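Local coordinates for protein toxin RelG (Mycobacterium tuberculosis, PDB 3G5O) that cleaves RNA, preferentially at the 3'-end of purine ribonucleotides, as the growth-arresting toxin of a type II toxin-antitoxin pair, at residues R27-K32 against I90-H95. Sequence-based numbering, arbitrary orientation. Where two conformers were deposited one is given.
Sequences RRDLHK and ILRVDH
Asp29, on helix 24-30, shows how one buried carboxylate can tie a helix to a strand of the sheet. Arg27 and Arg28, just before it, take no part across this contact and form salt bridges with Glu92 and Glu73 of the antitoxin chain. Asp29 itself has CG anti to its carbonyl carbon (chi1 -76°), which carries the carboxylate over the backbone of Arg92 and Val93. Its OD2 takes two N-H groups of consecutive residues. Arg92 NE donates a salt-bridging hydrogen bond of 2.8 Å to the syn lone pair of Asp29 OD2, which lies almost in the guanidinium plane, while Val93 N, 2.9 Å from the same Asp29 OD2, comes from above the carboxylate plane with an N-H...O angle of 167°. Bends at chi2 and chi3 fold the Arg92 chain back for this grip. Leu30 brings CD2 to 4.4 Å from Val93 CG2, a loose apolar touch on the side where Phe22 and Val41 meet both residues. Lys32 then curls back so that its NZ forms a 2.9 Å salt-bridging hydrogen bond to Asp29 OD1, met from above the carboxylate plane, and both carboxylate oxygens are engaged; the two cations, Lys32 NZ and Arg92 NH2, stay 4.0 Å apart, a closeness the shared anion should ease. One water joins Lys32 NZ, Arg92 NH2, Val93 O and Asp94 OD1, and another bridges the carbonyls of Asp29 and Val93. Arg92 belongs both to this salt-bridge network and, with Leu91, to the classic beta bulge opposite Leu78; the network joins the N-terminal helical region to the central sheet of the RelE/ParE toxin fold, beside the antitoxin interface.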
# COMPACT_ATOMS: atom_id res chain seq x y z
N ARG C 27 21.50 -2.49 10.54
CA ARG C 27 22.65 -3.33 10.87
C ARG C 27 22.21 -4.75 11.24
O ARG C 27 22.80 -5.72 10.77
CB ARG C 27 23.50 -2.67 11.99
CG ARG C 27 24.85 -3.34 12.16
CD ARG C 27 25.47 -3.09 13.55
NE ARG C 27 26.15 -4.33 13.94
CZ ARG C 27 25.56 -5.38 14.51
NH1 ARG C 27 24.26 -5.35 14.84
NH2 ARG C 27 26.27 -6.46 14.77
N ARG C 28 21.17 -4.87 12.05
CA ARG C 28 20.62 -6.19 12.37
C ARG C 28 20.16 -6.94 11.13
O ARG C 28 20.38 -8.17 11.03
CB ARG C 28 19.46 -6.10 13.36
CG ARG C 28 19.96 -5.84 14.80
CD ARG C 28 18.89 -6.18 15.87
NE ARG C 28 17.56 -5.68 15.57
CZ ARG C 28 17.13 -4.45 15.88
NH1 ARG C 28 17.94 -3.59 16.49
NH2 ARG C 28 15.90 -4.08 15.58
N ASP C 29 19.55 -6.22 10.20
CA ASP C 29 19.18 -6.79 8.89
C ASP C 29 20.39 -7.31 8.10
O ASP C 29 20.34 -8.39 7.50
CB ASP C 29 18.46 -5.74 8.04
CG ASP C 29 17.03 -5.51 8.46
OD1 ASP C 29 16.41 -6.33 9.21
OD2 ASP C 29 16.52 -4.48 8.02
N LEU C 30 21.48 -6.54 8.09
CA LEU C 30 22.72 -6.98 7.40
C LEU C 30 23.17 -8.33 7.91
O LEU C 30 23.56 -9.21 7.12
CB LEU C 30 23.89 -5.99 7.61
CG LEU C 30 23.90 -4.74 6.77
CD1 LEU C 30 25.17 -3.93 7.12
CD2 LEU C 30 23.87 -5.01 5.23
N HIS C 31 23.09 -8.51 9.22
CA HIS C 31 23.40 -9.81 9.84
C HIS C 31 22.61 -11.01 9.34
O HIS C 31 23.06 -12.14 9.48
CB HIS C 31 23.38 -9.74 11.37
CG HIS C 31 24.73 -9.48 11.95
ND1 HIS C 31 25.74 -10.43 11.91
CD2 HIS C 31 25.27 -8.39 12.53
CE1 HIS C 31 26.84 -9.93 12.45
NE2 HIS C 31 26.58 -8.69 12.83
N LYS C 32 21.43 -10.78 8.77
CA LYS C 32 20.65 -11.88 8.26
C LYS C 32 21.15 -12.40 6.91
O LYS C 32 20.66 -13.42 6.44
CB LYS C 32 19.18 -11.48 8.09
CG LYS C 32 18.52 -11.00 9.37
CD LYS C 32 16.98 -10.85 9.22
CE LYS C 32 16.60 -9.62 8.43
NZ LYS C 32 15.36 -9.00 9.01
N ILE C 90 20.03 4.46 6.20
CA ILE C 90 19.37 3.20 5.87
C ILE C 90 18.63 2.71 7.10
O ILE C 90 19.24 2.52 8.14
CB ILE C 90 20.41 2.11 5.51
CG1 ILE C 90 21.46 2.66 4.53
CG2 ILE C 90 19.72 0.83 4.96
CD1 ILE C 90 20.86 3.11 3.23
N LEU C 91 17.34 2.48 6.95
CA LEU C 91 16.44 2.02 8.00
C LEU C 91 16.33 0.51 8.00
O LEU C 91 16.30 -0.10 9.07
CB LEU C 91 15.03 2.60 7.78
CG LEU C 91 15.00 4.11 7.53
CD1 LEU C 91 13.55 4.50 7.37
CD2 LEU C 91 15.71 5.00 8.66
N ARG C 92 16.29 -0.09 6.80
CA ARG C 92 16.08 -1.53 6.65
C ARG C 92 16.78 -2.05 5.40
O ARG C 92 16.94 -1.33 4.38
CB ARG C 92 14.58 -1.88 6.51
CG ARG C 92 13.64 -1.48 7.71
CD ARG C 92 13.91 -2.34 8.97
NE ARG C 92 13.91 -3.79 8.69
CZ ARG C 92 12.80 -4.55 8.72
NH1 ARG C 92 11.62 -4.02 9.01
NH2 ARG C 92 12.88 -5.85 8.47
N VAL C 93 17.13 -3.33 5.46
CA VAL C 93 17.64 -4.06 4.28
C VAL C 93 16.85 -5.37 4.20
O VAL C 93 16.64 -6.07 5.23
CB VAL C 93 19.16 -4.37 4.40
CG1 VAL C 93 19.66 -5.10 3.13
CG2 VAL C 93 19.94 -3.08 4.59
N ASP C 94 16.40 -5.71 3.01
CA ASP C 94 15.65 -6.96 2.86
C ASP C 94 16.12 -7.69 1.59
O ASP C 94 16.42 -7.05 0.55
CB ASP C 94 14.16 -6.68 2.78
CG ASP C 94 13.30 -7.93 3.14
OD1 ASP C 94 13.46 -8.51 4.25
OD2 ASP C 94 12.48 -8.31 2.32
N HIS C 95 16.15 -9.01 1.68
CA HIS C 95 16.53 -9.85 0.56
C HIS C 95 15.49 -10.93 0.40
O HIS C 95 15.15 -11.61 1.37
CB HIS C 95 17.88 -10.53 0.82
CG HIS C 95 18.19 -11.59 -0.19
ND1 HIS C 95 18.17 -12.94 0.11
CD2 HIS C 95 18.47 -11.51 -1.51
CE1 HIS C 95 18.44 -13.64 -0.98
NE2 HIS C 95 18.62 -12.79 -1.98
O HOH W 1 18.24 -8.49 5.25
O HOH W 2 14.80 -7.38 6.60